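Local coordinates for protein succinyl-CoA ligase (ADP-forming) subunit alpha (Methanosaeta concilii, PDB 6HXI) that is a succinyl-CoA ligase alpha-type subunit with a citrate synthase-like C-terminal region, and binds coenzyme A, at residues Pro48-Ile53 and Leu65-Thr70; Val175-Gly180 and Val200-Asp205. All coordinates share one frame; numbering follows the deposited sequence.

How the contacts relate
Contact 1 lies at the surface and contact 2 is buried; their centres are about 30 Å apart and their nearest atoms about 20 Å, so the two do not touch. They share no strand. Contact 1 ties the outermost strand 52-58 to strand 61-68 in the seven-strand sheet, antiparallel and next to other subunits of the assembly. Contact 2 joins strands 172-176 and 196-201 side by side and parallel inside the six-strand sheet. The chemistry follows the place: in the first a methionine methyl over an arginine guanidinium and a lysine chain along carbonyls; in the second valine, isoleucine and the aliphatic part of a lysine, with glycines and backbone bonds, beside the coenzyme A pocket.

Contact 1 of 2, residues Pro48-Ile53 and Leu65-Thr70; sequences PSRAGI and LPMYKT
Met67 has CG anti to its backbone N (chi1 -169°) and a bend at chi3, Arg50 has CG anti as well and a bend of its own at chi3, and together these turns bring the methionine methyl over the flat end of the arginine. CE stands 3.4 Å over the guanidinium plane but near its outer edge, and comes closest to Arg50 NH2 at 3.5 Å. Nearer the backbone, Met67 CB packs on the carbonyl O of Gly52. Gly52 and Met67 are also the hydrogen-bonded antiparallel pair: Gly52 N gives a fairly straight bond to Met67 O, 2.8 Å with 162° at the hydrogen, whereas the return bond from Met67 N to Gly52 O is more bent, at 131°, with the donor above the carbonyl plane. Gly52 has a backbone conformation that leaves no space for a side chain beside the carbonyl O of Ala51. Next along, Ile53 and Pro66 form the non-hydrogen-bonded pair. At the loop end Lys69, extended beyond CG, lies along the turn, its CE 3.4 Å from Pro48 O and 3.6 Å from Ser49 O, while Pro48 CA directs its hydrogen at Lys69 O. On its far side strand 61-68 pairs with strand 42-46, and Arg50 and Ile53 pack on Gly595 and Leu594 of a neighbouring subunit. The whole is the open end of a beta hairpin, strands 52-58 and 61-68, at the edge of a mixed sheet.

Contact 2 of 2, residues Val175-Gly180 and Val200-Asp205; sequences VSKSGG and VAIGGD
Lys177 and Ile202 run alongside each other in the same direction, the lysine CG 4.0 Å from CG1 and equally near CD1 of the isoleucine. That same CG also rests on Gly203 O, so the aliphatic part of the lysine covers the start of the loop after strand 196-201; its ammonium group runs on to a salt bridge with Glu239. Val175 meets the other branch of Ile202, CG2 to CG2, the two chains slanting across one another. With the valine chi1 at 70°, CG1 falls between the backbone N and the carbonyl carbon, leaving CG2 anti to N, where it also meets Val200 O at 3.5 Å. Ser176 turns to the other face of the sheet, with Ala201. Its OG stands 3.8 Å from Ala201 CB and bonds Ser178 O at 2.8 Å, holding the turn close to the strand end; Ala201 CB in turn abuts that Ser178 O. Two nearly straight backbone bonds set the parallel register, Ser176 N to Val200 O and Ile202 N to Ser176 O, the latter 2.8 Å with 167° at the hydrogen. A third, Gly203 N to Lys177 O, is weak. Ser178 is the N-cap of helix 179-192, with OG bonded to Met181 N, and Gly179 at the helix start touches coenzyme A. The contact thus closes a beta-alpha-beta unit: strand 172-176 lies between strands 196-201 and 227-233, helix 212-221 covers the Val175 and Val200 side, and Leu182 of helix 179-192 packs on Ser176 and Ala201.

Contact 1 of 2, residues Pro48-Ile53 and Leu65-Thr70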
ATOM      1  N   PRO B  48      17.611 -17.081 -26.247  1.00 34.58           N
ATOM      2  CA  PRO B  48      16.371 -17.844 -26.499  1.00 33.67           C
ATOM      3  C   PRO B  48      15.269 -17.674 -25.462  1.00 38.69           C
ATOM      4  O   PRO B  48      14.097 -17.944 -25.756  1.00 38.69           O
ATOM      5  CB  PRO B  48      16.837 -19.281 -26.625  1.00 34.27           C
ATOM      6  CG  PRO B  48      18.211 -19.293 -26.116  1.00 39.13           C
ATOM      7  CD  PRO B  48      18.790 -17.959 -26.124  1.00 33.76           C
ATOM      8  N   SER B  49      15.630 -17.189 -24.274  1.00 37.77           N
ATOM      9  CA  SER B  49      14.669 -16.951 -23.192  1.00 39.36           C
ATOM     10  C   SER B  49      14.049 -15.579 -23.280  1.00 45.19           C
ATOM     11  O   SER B  49      12.961 -15.392 -22.748  1.00 45.86           O
ATOM     12  CB  SER B  49      15.353 -17.045 -21.832  1.00 41.67           C
ATOM     13  OG  SER B  49      15.912 -18.314 -21.566  1.00 54.45           O
ATOM     14  N   ARG B  50      14.764 -14.588 -23.870  1.00 43.55           N
ATOM     15  CA  ARG B  50      14.320 -13.194 -23.786  1.00 43.38           C
ATOM     16  C   ARG B  50      14.860 -12.244 -24.858  1.00 44.67           C
ATOM     17  O   ARG B  50      16.045 -12.241 -25.156  1.00 42.00           O
ATOM     18  CB  ARG B  50      14.823 -12.676 -22.419  1.00 42.51           C
ATOM     19  CG  ARG B  50      14.322 -11.334 -21.970  1.00 54.53           C
ATOM     20  CD  ARG B  50      14.502 -11.181 -20.473  1.00 53.67           C
ATOM     21  NE  ARG B  50      15.897 -11.270 -20.041  1.00 49.91           N
ATOM     22  CZ  ARG B  50      16.731 -10.235 -19.967  1.00 61.32           C
ATOM     23  NH1 ARG B  50      17.964 -10.401 -19.513  1.00 39.57           N
ATOM     24  NH2 ARG B  50      16.335  -9.021 -20.341  1.00 49.69           N
ATOM     25  N   ALA B  51      13.982 -11.367 -25.357  1.00 42.06           N
ATOM     26  CA  ALA B  51      14.347 -10.277 -26.254  1.00 41.27           C
ATOM     27  C   ALA B  51      14.492  -9.039 -25.334  1.00 45.86           C
ATOM     28  O   ALA B  51      13.905  -9.005 -24.244  1.00 45.75           O
ATOM     29  CB  ALA B  51      13.254 -10.042 -27.283  1.00 42.21           C
ATOM     30  N   GLY B  52      15.289  -8.070 -25.755  1.00 40.71           N
ATOM     31  CA  GLY B  52      15.478  -6.848 -24.995  1.00 39.74           C
ATOM     32  C   GLY B  52      16.792  -6.159 -25.249  1.00 40.56           C
ATOM     33  O   GLY B  52      17.268  -6.085 -26.386  1.00 40.65           O
ATOM     34  N   ILE B  53      17.390  -5.661 -24.171  1.00 35.51           N
ATOM     35  CA  ILE B  53      18.668  -4.969 -24.214  1.00 34.74           C
ATOM     36  C   ILE B  53      19.658  -5.568 -23.262  1.00 38.46           C
ATOM     37  O   ILE B  53      19.277  -6.189 -22.254  1.00 38.18           O
ATOM     38  CB  ILE B  53      18.538  -3.439 -23.977  1.00 38.57           C
ATOM     39  CG1 ILE B  53      17.889  -3.104 -22.604  1.00 39.09           C
ATOM     40  CG2 ILE B  53      17.856  -2.739 -25.135  1.00 37.10           C
ATOM     41  CD1 ILE B  53      18.093  -1.595 -22.156  1.00 44.69           C
ATOM     42  N   LEU B  65      23.453  -3.052 -26.207  1.00 37.07           N
ATOM     43  CA  LEU B  65      23.387  -4.016 -27.303  1.00 36.23           C
ATOM     44  C   LEU B  65      21.975  -4.571 -27.380  1.00 39.32           C
ATOM     45  O   LEU B  65      21.406  -4.906 -26.339  1.00 37.08           O
ATOM     46  CB  LEU B  65      24.393  -5.169 -27.150  1.00 35.10           C
ATOM     47  CG  LEU B  65      25.873  -4.770 -27.212  1.00 39.26           C
ATOM     48  CD1 LEU B  65      26.739  -5.971 -27.032  1.00 38.36           C
ATOM     49  CD2 LEU B  65      26.206  -4.016 -28.504  1.00 44.13           C
ATOM     50  N   PRO B  66      21.405  -4.675 -28.603  1.00 36.51           N
ATOM     51  CA  PRO B  66      20.072  -5.286 -28.744  1.00 36.03           C
ATOM     52  C   PRO B  66      20.139  -6.800 -28.535  1.00 38.66           C
ATOM     53  O   PRO B  66      21.185  -7.418 -28.737  1.00 37.28           O
ATOM     54  CB  PRO B  66      19.641  -4.902 -30.151  1.00 38.46           C
ATOM     55  CG  PRO B  66      20.912  -4.672 -30.881  1.00 43.58           C
ATOM     56  CD  PRO B  66      21.976  -4.299 -29.914  1.00 38.16           C
ATOM     57  N   MET B  67      19.027  -7.391 -28.094  1.00 34.03           N
ATOM     58  CA  MET B  67      18.972  -8.796 -27.742  1.00 32.77           C
ATOM     59  C   MET B  67      17.707  -9.424 -28.315  1.00 37.86           C
ATOM     60  O   MET B  67      16.608  -8.931 -28.061  1.00 36.17           O
ATOM     61  CB  MET B  67      19.100  -8.888 -26.213  1.00 34.91           C
ATOM     62  CG  MET B  67      19.314 -10.269 -25.685  1.00 40.20           C
ATOM     63  SD  MET B  67      19.802 -10.179 -23.939  1.00 46.19           S
ATOM     64  CE  MET B  67      18.261  -9.790 -23.162  1.00 41.32           C
ATOM     65  N   TYR B  68      17.889 -10.442 -29.189  1.00 36.51           N
ATOM     66  CA  TYR B  68      16.837 -11.140 -29.948  1.00 37.35           C
ATOM     67  C   TYR B  68      16.604 -12.546 -29.477  1.00 41.33           C
ATOM     68  O   TYR B  68      17.543 -13.204 -29.077  1.00 38.39           O
ATOM     69  CB  TYR B  68      17.174 -11.134 -31.461  1.00 38.78           C
ATOM     70  CG  TYR B  68      17.131  -9.741 -32.052  1.00 42.67           C
ATOM     71  CD1 TYR B  68      18.237  -8.898 -31.982  1.00 43.80           C
ATOM     72  CD2 TYR B  68      15.967  -9.240 -32.620  1.00 45.51           C
ATOM     73  CE1 TYR B  68      18.192  -7.602 -32.482  1.00 42.50           C
ATOM     74  CE2 TYR B  68      15.914  -7.941 -33.135  1.00 47.50           C
ATOM     75  CZ  TYR B  68      17.026  -7.125 -33.049  1.00 50.00           C
ATOM     76  OH  TYR B  68      16.986  -5.857 -33.548  1.00 52.77           O
ATOM     77  N   LYS B  69      15.354 -13.028 -29.563  1.00 40.82           N
ATOM     78  CA  LYS B  69      14.981 -14.383 -29.149  1.00 40.83           C
ATOM     79  C   LYS B  69      15.439 -15.452 -30.145  1.00 43.51           C
ATOM     80  O   LYS B  69      15.729 -16.578 -29.730  1.00 41.22           O
ATOM     81  CB  LYS B  69      13.456 -14.484 -28.950  1.00 44.88           C
ATOM     82  CG  LYS B  69      13.016 -14.574 -27.492  1.00 45.22           C
ATOM     83  CD  LYS B  69      11.676 -15.294 -27.362  1.00 47.10           C
ATOM     84  CE  LYS B  69      11.448 -15.819 -25.958  1.00 71.66           C
ATOM     85  NZ  LYS B  69      10.243 -16.682 -25.858  1.00 86.58           N
ATOM     86  N   THR B  70      15.464 -15.119 -31.462  1.00 41.41           N
ATOM     87  CA  THR B  70      15.820 -16.075 -32.527  1.00 41.00           C
ATOM     88  C   THR B  70      16.923 -15.560 -33.470  1.00 42.85           C
ATOM     89  O   THR B  70      17.147 -14.355 -33.586  1.00 41.00           O
ATOM     90  CB  THR B  70      14.563 -16.499 -33.359  1.00 46.88           C
ATOM     91  OG1 THR B  70      14.193 -15.445 -34.259  1.00 46.91           O
ATOM     92  CG2 THR B  70      13.358 -16.898 -32.503  1.00 45.90           C
TER

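Contact 2 of 2, residues Val175-Gly180 and Val200-Asp205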
ATOM      1  N   VAL B 175      47.330 -22.358 -36.138  1.00 45.14           N
ATOM      2  CA  VAL B 175      46.182 -23.267 -36.019  1.00 43.28           C
ATOM      3  C   VAL B 175      46.494 -24.438 -35.044  1.00 46.87           C
ATOM      4  O   VAL B 175      47.559 -25.065 -35.112  1.00 46.99           O
ATOM      5  CB  VAL B 175      45.627 -23.733 -37.410  1.00 47.66           C
ATOM      6  CG1 VAL B 175      46.579 -24.670 -38.127  1.00 48.20           C
ATOM      7  CG2 VAL B 175      44.238 -24.361 -37.291  1.00 46.73           C
ATOM      8  N   SER B 176      45.573 -24.699 -34.127  1.00 42.08           N
ATOM      9  CA  SER B 176      45.712 -25.800 -33.183  1.00 42.31           C
ATOM     10  C   SER B 176      44.407 -26.607 -33.069  1.00 47.51           C
ATOM     11  O   SER B 176      43.408 -26.277 -33.714  1.00 45.88           O
ATOM     12  CB  SER B 176      46.148 -25.287 -31.813  1.00 42.59           C
ATOM     13  OG  SER B 176      45.132 -24.513 -31.197  1.00 46.72           O
ATOM     14  N   LYS B 177      44.431 -27.674 -32.277  1.00 46.78           N
ATOM     15  CA  LYS B 177      43.234 -28.437 -31.956  1.00 47.00           C
ATOM     16  C   LYS B 177      42.735 -27.899 -30.613  1.00 51.99           C
ATOM     17  O   LYS B 177      41.577 -27.539 -30.482  1.00 51.48           O
ATOM     18  CB  LYS B 177      43.534 -29.942 -31.884  1.00 49.83           C
ATOM     19  CG  LYS B 177      43.232 -30.651 -33.188  1.00 48.38           C
ATOM     20  CD  LYS B 177      44.035 -31.924 -33.357  1.00 44.36           C
ATOM     21  CE  LYS B 177      43.569 -32.649 -34.600  1.00 45.95           C
ATOM     22  NZ  LYS B 177      44.253 -33.958 -34.814  1.00 49.39           N
ATOM     23  N   SER B 178      43.647 -27.758 -29.650  1.00 49.74           N
ATOM     24  CA  SER B 178      43.383 -27.295 -28.294  1.00 48.66           C
ATOM     25  C   SER B 178      43.127 -25.793 -28.176  1.00 52.17           C
ATOM     26  O   SER B 178      43.855 -24.983 -28.750  1.00 52.90           O
ATOM     27  CB  SER B 178      44.546 -27.697 -27.392  1.00 53.02           C
ATOM     28  OG  SER B 178      44.468 -27.142 -26.090  1.00 62.34           O
ATOM     29  N   GLY B 179      42.133 -25.445 -27.365  1.00 47.62           N
ATOM     30  CA  GLY B 179      41.785 -24.065 -27.075  1.00 45.12           C
ATOM     31  C   GLY B 179      42.757 -23.409 -26.111  1.00 45.97           C
ATOM     32  O   GLY B 179      43.218 -22.295 -26.366  1.00 43.31           O
ATOM     33  N   GLY B 180      43.056 -24.090 -24.996  1.00 42.37           N
ATOM     34  CA  GLY B 180      43.981 -23.600 -23.969  1.00 42.31           C
ATOM     35  C   GLY B 180      45.405 -23.455 -24.485  1.00 46.77           C
ATOM     36  O   GLY B 180      46.120 -22.498 -24.143  1.00 45.52           O
ATOM     37  N   VAL B 200      43.680 -19.892 -34.878  1.00 42.45           N
ATOM     38  CA  VAL B 200      42.412 -20.644 -34.821  1.00 42.27           C
ATOM     39  C   VAL B 200      42.599 -21.983 -34.093  1.00 45.03           C
ATOM     40  O   VAL B 200      43.585 -22.677 -34.343  1.00 43.60           O
ATOM     41  CB  VAL B 200      41.772 -20.866 -36.244  1.00 48.13           C
ATOM     42  CG1 VAL B 200      40.562 -21.807 -36.191  1.00 48.19           C
ATOM     43  CG2 VAL B 200      41.380 -19.548 -36.911  1.00 48.18           C
ATOM     44  N   ALA B 201      41.650 -22.345 -33.202  1.00 39.21           N
ATOM     45  CA  ALA B 201      41.658 -23.658 -32.585  1.00 38.64           C
ATOM     46  C   ALA B 201      40.461 -24.407 -33.229  1.00 44.77           C
ATOM     47  O   ALA B 201      39.327 -23.916 -33.174  1.00 43.02           O
ATOM     48  CB  ALA B 201      41.501 -23.556 -31.081  1.00 38.14           C
ATOM     49  N   ILE B 202      40.713 -25.536 -33.898  1.00 40.10           N
ATOM     50  CA  ILE B 202      39.624 -26.266 -34.571  1.00 40.08           C
ATOM     51  C   ILE B 202      38.798 -27.161 -33.606  1.00 42.41           C
ATOM     52  O   ILE B 202      37.774 -27.719 -34.018  1.00 40.21           O
ATOM     53  CB  ILE B 202      40.117 -27.058 -35.816  1.00 44.26           C
ATOM     54  CG1 ILE B 202      41.161 -28.140 -35.443  1.00 45.65           C
ATOM     55  CG2 ILE B 202      40.636 -26.112 -36.895  1.00 45.62           C
ATOM     56  CD1 ILE B 202      41.098 -29.422 -36.324  1.00 44.96           C
ATOM     57  N   GLY B 203      39.242 -27.264 -32.346  1.00 38.53           N
ATOM     58  CA  GLY B 203      38.622 -28.106 -31.327  1.00 37.82           C
ATOM     59  C   GLY B 203      39.297 -29.460 -31.306  1.00 46.00           C
ATOM     60  O   GLY B 203      40.066 -29.783 -32.217  1.00 47.66           O
ATOM     61  N   GLY B 204      39.012 -30.253 -30.285  1.00 43.49           N
ATOM     62  CA  GLY B 204      39.609 -31.577 -30.137  1.00 44.44           C
ATOM     63  C   GLY B 204      38.731 -32.755 -30.512  1.00 48.18           C
ATOM     64  O   GLY B 204      39.046 -33.900 -30.179  1.00 50.14           O
ATOM     65  N   ASP B 205      37.641 -32.496 -31.217  1.00 42.26           N
ATOM     66  CA  ASP B 205      36.735 -33.548 -31.622  1.00 42.17           C
ATOM     67  C   ASP B 205      37.284 -34.319 -32.836  1.00 46.35           C
ATOM     68  O   ASP B 205      38.005 -33.742 -33.660  1.00 47.20           O
ATOM     69  CB  ASP B 205      35.326 -32.978 -31.887  1.00 43.29           C
ATOM     70  CG  ASP B 205      34.522 -32.568 -30.641  1.00 52.88           C
ATOM     71  OD1 ASP B 205      34.897 -32.972 -29.519  1.00 55.19           O
ATOM     72  OD2 ASP B 205      33.506 -31.878 -30.794  1.00 55.53           O
TER